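Local coordinates for protein acyltransferase (Actinoplanes teichomyceticus, PDB 4Q38) that transfers a long-chain acyl group from acyl-CoA to the amino sugar of a teicoplanin-type glycopeptide antibiotic, at residues A[246-257]-A[326-337]. Sequence-based numbering, arbitrary orientation. Where two conformers were deposited one is given.
Sequences VAWGSSWMLDPQ and RHWHMRTGFVKL. With COA (coenzyme A), chain D.
Strands 246-251 and 331-336 pair antiparallel as inner neighbours of the mixed sheet in the GNAT-like C-terminal domain, and where strand 246-251 ends, the chain turns through Trp252 and Met253 into the coenzyme A site. Ala247, Gly249 and Ser251 form hydrogen-bonded pairs with Val335, Gly333 and Arg331, giving six backbone hydrogen bonds. On the face carrying Trp248, Phe334 CB sits 3.9 Å from the centroid of the tryptophan six-membered ring, a CH-pi contact over its face. With CG between the backbone N and the carbonyl carbon (chi1 73°), the Phe334 ring leads away from strand 246-251, which leaves CB over the indole while the two ring planes meet obliquely at 47°. Further along, the hydroxyls Ser250 OG and Thr332 OG1 hydrogen-bond at 2.8 Å.

At the end of strand 246-251, Ser251 O accepts from Arg331 N and Leu254 N, on opposite faces of its carbonyl plane. Asp255 then fastens the loop: OD2 receives His329 N at 2.9 Å in a nearly straight bond, while OD1 closes an Asx turn with Gln257 N and, through a water, reaches Arg331 NH1. The arginine's NE makes a salt bridge to Asp279.

Ser251 OG, anti to its backbone N (chi1 -175°), accepts from Met253 N in an ST turn and lies 3.1 Å from coenzyme A S1P; Trp252 NE1 donates to the pantetheine O5P at 3.1 Å. The decanoyl glucosamine touches Gly249, Ser250, Ser251 and Met253. Backbone pairing holds the strand end, and the Asp255 carboxylate ties the following loop to segment 326-337, which probably helps to place Ser251 beside the coenzyme A sulfur and Trp252 on its pantetheine carbonyl.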
loop_
_atom_site.group_PDB
_atom_site.type_symbol
_atom_site.label_atom_id
_atom_site.label_comp_id
_atom_site.label_asym_id
_atom_site.label_seq_id
_atom_site.Cartn_x
_atom_site.Cartn_y
_atom_site.Cartn_z
ATOM N N VAL A 246 -4.521 -3.431 -21.200
ATOM C CA VAL A 246 -4.341 -4.670 -20.440
ATOM C C VAL A 246 -4.113 -4.376 -18.944
ATOM O O VAL A 246 -3.458 -3.389 -18.618
ATOM C CB VAL A 246 -3.102 -5.430 -20.982
ATOM C CG1 VAL A 246 -2.840 -6.702 -20.200
ATOM C CG2 VAL A 246 -3.249 -5.742 -22.473
ATOM N N ALA A 247 -4.604 -5.250 -18.067
ATOM C CA ALA A 247 -4.285 -5.195 -16.652
ATOM C C ALA A 247 -3.304 -6.310 -16.355
ATOM O O ALA A 247 -3.474 -7.440 -16.834
ATOM C CB ALA A 247 -5.540 -5.351 -15.796
ATOM N N TRP A 248 -2.282 -5.979 -15.563
ATOM C CA TRP A 248 -1.324 -6.973 -15.122
ATOM C C TRP A 248 -1.435 -7.172 -13.642
ATOM O O TRP A 248 -1.704 -6.235 -12.885
ATOM C CB TRP A 248 0.091 -6.569 -15.511
ATOM C CG TRP A 248 0.366 -6.693 -16.994
ATOM C CD1 TRP A 248 0.011 -5.798 -18.003
ATOM C CD2 TRP A 248 1.062 -7.784 -17.684
ATOM N NE1 TRP A 248 0.435 -6.246 -19.231
ATOM C CE2 TRP A 248 1.064 -7.438 -19.109
ATOM C CE3 TRP A 248 1.654 -8.973 -17.281
ATOM C CZ2 TRP A 248 1.652 -8.252 -20.061
ATOM C CZ3 TRP A 248 2.239 -9.784 -18.253
ATOM C CH2 TRP A 248 2.236 -9.432 -19.609
ATOM N N GLY A 249 -1.253 -8.413 -13.215
ATOM C CA GLY A 249 -1.257 -8.731 -11.791
ATOM C C GLY A 249 -0.089 -9.632 -11.448
ATOM O O GLY A 249 0.260 -10.511 -12.234
ATOM N N SER A 250 0.542 -9.390 -10.296
ATOM C CA SER A 250 1.520 -10.325 -9.728
ATOM C C SER A 250 1.056 -10.643 -8.312
ATOM O O SER A 250 0.858 -9.733 -7.508
ATOM C CB SER A 250 2.930 -9.730 -9.678
ATOM O OG SER A 250 3.391 -9.367 -10.964
ATOM N N SER A 251 0.852 -11.922 -8.006
ATOM C CA SER A 251 0.253 -12.275 -6.727
ATOM C C SER A 251 0.421 -13.741 -6.370
ATOM O O SER A 251 0.486 -14.607 -7.243
ATOM C CB SER A 251 -1.245 -11.944 -6.733
ATOM O OG SER A 251 -1.824 -12.172 -5.458
ATOM N N TRP A 252 0.463 -14.009 -5.071
ATOM C CA TRP A 252 0.315 -15.374 -4.569
ATOM C C TRP A 252 -0.969 -16.012 -5.081
ATOM O O TRP A 252 -1.045 -17.241 -5.211
ATOM C CB TRP A 252 0.337 -15.358 -3.048
ATOM C CG TRP A 252 -0.818 -14.602 -2.431
ATOM C CD1 TRP A 252 -0.860 -13.251 -2.073
ATOM C CD2 TRP A 252 -2.145 -15.125 -2.092
ATOM N NE1 TRP A 252 -2.084 -12.920 -1.554
ATOM C CE2 TRP A 252 -2.900 -13.994 -1.528
ATOM C CE3 TRP A 252 -2.768 -16.370 -2.195
ATOM C CZ2 TRP A 252 -4.208 -14.128 -1.089
ATOM C CZ3 TRP A 252 -4.087 -16.490 -1.754
ATOM C CH2 TRP A 252 -4.790 -15.392 -1.216
ATOM N N MET A 253 -1.966 -15.169 -5.395
ATOM C CA MET A 253 -3.311 -15.591 -5.831
ATOM C C MET A 253 -3.323 -16.310 -7.164
ATOM O O MET A 253 -4.243 -17.078 -7.463
ATOM C CB MET A 253 -4.214 -14.377 -6.031
ATOM C CG MET A 253 -4.922 -13.849 -4.811
ATOM S SD MET A 253 -5.936 -12.488 -5.411
ATOM C CE MET A 253 -5.777 -11.358 -4.042
ATOM N N LEU A 254 -2.333 -15.999 -7.987
ATOM C CA LEU A 254 -2.264 -16.534 -9.327
ATOM C C LEU A 254 -1.495 -17.852 -9.377
ATOM O O LEU A 254 -1.321 -18.406 -10.448
ATOM C CB LEU A 254 -1.637 -15.503 -10.273
ATOM C CG LEU A 254 -2.575 -14.347 -10.653
ATOM C CD1 LEU A 254 -1.827 -13.308 -11.487
ATOM C CD2 LEU A 254 -3.814 -14.854 -11.394
ATOM N N ASP A 255 -1.018 -18.324 -8.228
ATOM C CA ASP A 255 -0.280 -19.589 -8.145
ATOM C C ASP A 255 -1.209 -20.776 -8.404
ATOM O O ASP A 255 -2.082 -21.064 -7.593
ATOM C CB ASP A 255 0.366 -19.734 -6.771
ATOM C CG ASP A 255 1.323 -20.933 -6.680
ATOM O OD1 ASP A 255 1.296 -21.823 -7.564
ATOM O OD2 ASP A 255 2.110 -20.969 -5.714
ATOM N N PRO A 256 -1.027 -21.467 -9.538
ATOM C CA PRO A 256 -1.907 -22.614 -9.860
ATOM C C PRO A 256 -1.830 -23.763 -8.848
ATOM O O PRO A 256 -2.699 -24.629 -8.842
ATOM C CB PRO A 256 -1.395 -23.085 -11.227
ATOM C CG PRO A 256 -0.575 -21.962 -11.754
ATOM C CD PRO A 256 0.018 -21.279 -10.558
ATOM N N GLN A 257 -0.819 -23.761 -7.983
ATOM C CA GLN A 257 -0.732 -24.766 -6.918
ATOM C C GLN A 257 -1.903 -24.720 -5.941
ATOM O O GLN A 257 -2.155 -25.693 -5.245
ATOM C CB GLN A 257 0.566 -24.626 -6.142
ATOM C CG GLN A 257 1.814 -24.993 -6.925
ATOM C CD GLN A 257 3.060 -24.767 -6.093
ATOM O OE1 GLN A 257 3.349 -23.636 -5.685
ATOM N NE2 GLN A 257 3.795 -25.838 -5.819
ATOM N N ARG A 326 7.021 -28.078 0.569
ATOM C CA ARG A 326 6.759 -27.444 -0.721
ATOM C C ARG A 326 6.672 -25.916 -0.592
ATOM O O ARG A 326 6.596 -25.392 0.520
ATOM C CB ARG A 326 5.504 -28.057 -1.352
ATOM C CG ARG A 326 5.571 -29.584 -1.416
ATOM C CD ARG A 326 4.237 -30.196 -1.790
ATOM N NE ARG A 326 3.874 -29.851 -3.161
ATOM C CZ ARG A 326 2.684 -30.079 -3.695
ATOM N NH1 ARG A 326 2.451 -29.722 -4.953
ATOM N NH2 ARG A 326 1.729 -30.660 -2.976
ATOM N N HIS A 327 6.707 -25.213 -1.726
ATOM C CA HIS A 327 6.809 -23.746 -1.737
ATOM C C HIS A 327 5.756 -23.074 -2.574
ATOM O O HIS A 327 5.319 -23.611 -3.601
ATOM C CB HIS A 327 8.198 -23.294 -2.191
ATOM C CG HIS A 327 9.319 -23.774 -1.294
ATOM N ND1 HIS A 327 10.291 -24.601 -1.728
ATOM C CD2 HIS A 327 9.582 -23.530 0.051
ATOM C CE1 HIS A 327 11.138 -24.869 -0.713
ATOM N NE2 HIS A 327 10.703 -24.216 0.376
ATOM N N TRP A 328 5.352 -21.887 -2.125
ATOM C CA TRP A 328 4.374 -21.051 -2.820
ATOM C C TRP A 328 5.084 -20.033 -3.665
ATOM O O TRP A 328 6.148 -19.544 -3.285
ATOM C CB TRP A 328 3.473 -20.356 -1.812
ATOM C CG TRP A 328 2.573 -21.283 -1.022
ATOM C CD1 TRP A 328 2.703 -21.672 0.311
ATOM C CD2 TRP A 328 1.359 -21.960 -1.497
ATOM N NE1 TRP A 328 1.678 -22.512 0.682
ATOM C CE2 TRP A 328 0.841 -22.728 -0.359
ATOM C CE3 TRP A 328 0.669 -22.000 -2.709
ATOM C CZ2 TRP A 328 -0.317 -23.495 -0.454
ATOM C CZ3 TRP A 328 -0.488 -22.782 -2.793
ATOM C CH2 TRP A 328 -0.971 -23.509 -1.691
ATOM N N HIS A 329 4.501 -19.696 -4.818
ATOM C CA HIS A 329 5.145 -18.786 -5.760
ATOM C C HIS A 329 4.239 -17.683 -6.204
ATOM O O HIS A 329 3.070 -17.914 -6.536
ATOM C CB HIS A 329 5.641 -19.540 -6.992
ATOM C CG HIS A 329 6.394 -20.808 -6.669
ATOM N ND1 HIS A 329 7.528 -20.811 -5.939
ATOM C CD2 HIS A 329 6.129 -22.140 -6.996
ATOM C CE1 HIS A 329 7.969 -22.080 -5.799
ATOM N NE2 HIS A 329 7.113 -22.892 -6.447
ATOM N N MET A 330 4.778 -16.467 -6.227
ATOM C CA MET A 330 4.097 -15.353 -6.873
ATOM C C MET A 330 4.062 -15.627 -8.366
ATOM O O MET A 330 5.075 -16.003 -8.951
ATOM C CB MET A 330 4.844 -14.043 -6.627
ATOM C CG MET A 330 4.106 -12.815 -7.150
ATOM S SD MET A 330 5.078 -11.295 -7.039
ATOM C CE MET A 330 6.187 -11.497 -8.436
ATOM N N ARG A 331 2.904 -15.457 -8.986
ATOM C CA ARG A 331 2.829 -15.611 -10.437
ATOM C C ARG A 331 2.317 -14.318 -11.048
ATOM O O ARG A 331 1.649 -13.528 -10.376
ATOM C CB ARG A 331 1.954 -16.805 -10.838
ATOM C CG ARG A 331 2.436 -18.164 -10.316
ATOM C CD ARG A 331 3.802 -18.586 -10.856
ATOM N NE ARG A 331 3.856 -18.661 -12.318
ATOM C CZ ARG A 331 3.494 -19.722 -13.041
ATOM N NH1 ARG A 331 3.040 -20.824 -12.454
ATOM N NH2 ARG A 331 3.580 -19.673 -14.358
ATOM N N THR A 332 2.657 -14.109 -12.315
ATOM C CA THR A 332 2.335 -12.889 -13.024
ATOM C C THR A 332 1.513 -13.226 -14.259
ATOM O O THR A 332 1.799 -14.194 -14.962
ATOM C CB THR A 332 3.628 -12.139 -13.413
ATOM O OG1 THR A 332 4.257 -11.659 -12.225
ATOM C CG2 THR A 332 3.348 -10.957 -14.328
ATOM N N GLY A 333 0.479 -12.432 -14.505
ATOM C CA GLY A 333 -0.366 -12.635 -15.660
ATOM C C GLY A 333 -1.091 -11.370 -16.042
ATOM O O GLY A 333 -0.902 -10.318 -15.419
ATOM N N PHE A 334 -1.928 -11.482 -17.070
ATOM C CA PHE A 334 -2.706 -10.357 -17.565
ATOM C C PHE A 334 -4.135 -10.759 -17.903
ATOM O O PHE A 334 -4.438 -11.943 -18.107
ATOM C CB PHE A 334 -2.044 -9.736 -18.806
ATOM C CG PHE A 334 -2.173 -10.583 -20.057
ATOM C CD1 PHE A 334 -3.285 -10.464 -20.892
ATOM C CD2 PHE A 334 -1.185 -11.500 -20.397
ATOM C CE1 PHE A 334 -3.405 -11.245 -22.040
ATOM C CE2 PHE A 334 -1.296 -12.281 -21.551
ATOM C CZ PHE A 334 -2.410 -12.154 -22.371
ATOM N N VAL A 335 -4.999 -9.747 -17.953
ATOM C CA VAL A 335 -6.331 -9.853 -18.529
ATOM C C VAL A 335 -6.554 -8.603 -19.371
ATOM O O VAL A 335 -6.173 -7.505 -18.974
ATOM C CB VAL A 335 -7.446 -9.986 -17.453
ATOM C CG1 VAL A 335 -7.431 -11.370 -16.818
ATOM C CG2 VAL A 335 -7.323 -8.913 -16.372
ATOM N N LYS A 336 -7.149 -8.767 -20.545
ATOM C CA LYS A 336 -7.501 -7.626 -21.384
ATOM C C LYS A 336 -8.586 -6.816 -20.687
ATOM O O LYS A 336 -9.483 -7.385 -20.061
ATOM C CB LYS A 336 -7.977 -8.121 -22.763
ATOM C CG LYS A 336 -8.352 -7.032 -23.761
ATOM C CD LYS A 336 -7.161 -6.539 -24.583
ATOM C CE LYS A 336 -7.625 -6.044 -25.953
ATOM N NZ LYS A 336 -6.552 -5.344 -26.720
ATOM N N LEU A 337 -8.496 -5.493 -20.768
ATOM C CA LEU A 337 -9.521 -4.625 -20.176
ATOM C C LEU A 337 -10.778 -4.598 -21.037
ATOM O O LEU A 337 -10.692 -4.329 -22.237
ATOM C CB LEU A 337 -8.995 -3.200 -20.005
ATOM C CG LEU A 337 -7.764 -3.045 -19.102
ATOM C CD1 LEU A 337 -7.181 -1.643 -19.233
ATOM C CD2 LEU A 337 -8.096 -3.363 -17.654
HETATM N N1A COA D . -6.910 -15.208 4.904
HETATM C C2A COA D . -7.550 -16.283 5.405
HETATM N N3A COA D . -8.482 -16.977 4.729
HETATM C C4A COA D . -8.830 -16.607 3.470
HETATM C C5A COA D . -8.176 -15.438 2.853
HETATM C C6A COA D . -7.159 -14.729 3.662
HETATM N N6A COA D . -6.486 -13.651 3.189
HETATM N N7A COA D . -8.710 -15.311 1.625
HETATM C C8A COA D . -9.617 -16.302 1.462
HETATM N N9A COA D . -9.697 -17.064 2.570
HETATM C C1B COA D . -10.563 -18.251 2.765
HETATM C C2B COA D . -12.033 -17.985 2.494
HETATM O O2B COA D . -12.687 -17.517 3.670
HETATM C C3B COA D . -12.515 -19.346 2.038
HETATM O O3B COA D . -12.643 -20.187 3.187
HETATM P P3B COA D . -13.574 -21.512 3.234
HETATM O O7A COA D . -14.960 -20.948 3.308
HETATM O O8A COA D . -13.055 -22.218 4.458
HETATM O O9A COA D . -13.281 -22.262 1.956
HETATM C C4B COA D . -11.332 -19.857 1.223
HETATM O O4B COA D . -10.181 -19.254 1.818
HETATM C C5B COA D . -11.403 -19.529 -0.272
HETATM O O5B COA D . -11.398 -18.103 -0.460
HETATM P P1A COA D . -11.711 -17.406 -1.870
HETATM O O1A COA D . -13.185 -17.407 -2.168
HETATM O O2A COA D . -10.757 -18.003 -2.872
HETATM O O3A COA D . -11.232 -15.881 -1.592
HETATM P P2A COA D . -12.134 -14.706 -0.961
HETATM O O4A COA D . -12.893 -14.020 -2.064
HETATM O O5A COA D . -12.906 -15.193 0.238
HETATM O O6A COA D . -10.971 -13.736 -0.411
HETATM C CBP COA D . -9.403 -11.872 -0.761
HETATM C CCP COA D . -10.050 -13.134 -1.326
HETATM C CDP COA D . -8.423 -11.404 -1.824
HETATM C CEP COA D . -10.483 -10.833 -0.539
HETATM C CAP COA D . -8.671 -12.187 0.566
HETATM O OAP COA D . -7.751 -13.262 0.369
HETATM C C9P COA D . -7.910 -11.042 1.209
HETATM O O9P COA D . -8.507 -10.164 1.806
HETATM N N8P COA D . -6.575 -11.066 1.124
HETATM C C7P COA D . -5.742 -9.953 1.550
HETATM C C6P COA D . -5.453 -9.008 0.385
HETATM C C5P COA D . -4.621 -9.700 -0.683
HETATM O O5P COA D . -4.168 -10.824 -0.493
HETATM N N4P COA D . -4.444 -9.022 -1.820
HETATM C C3P COA D . -3.484 -9.440 -2.837
HETATM C C2P COA D . -2.045 -9.100 -2.480
HETATM S S1P COA D . -0.914 -9.658 -3.799
HETATM O O HOH W 1 3.347 -22.008 -9.499
#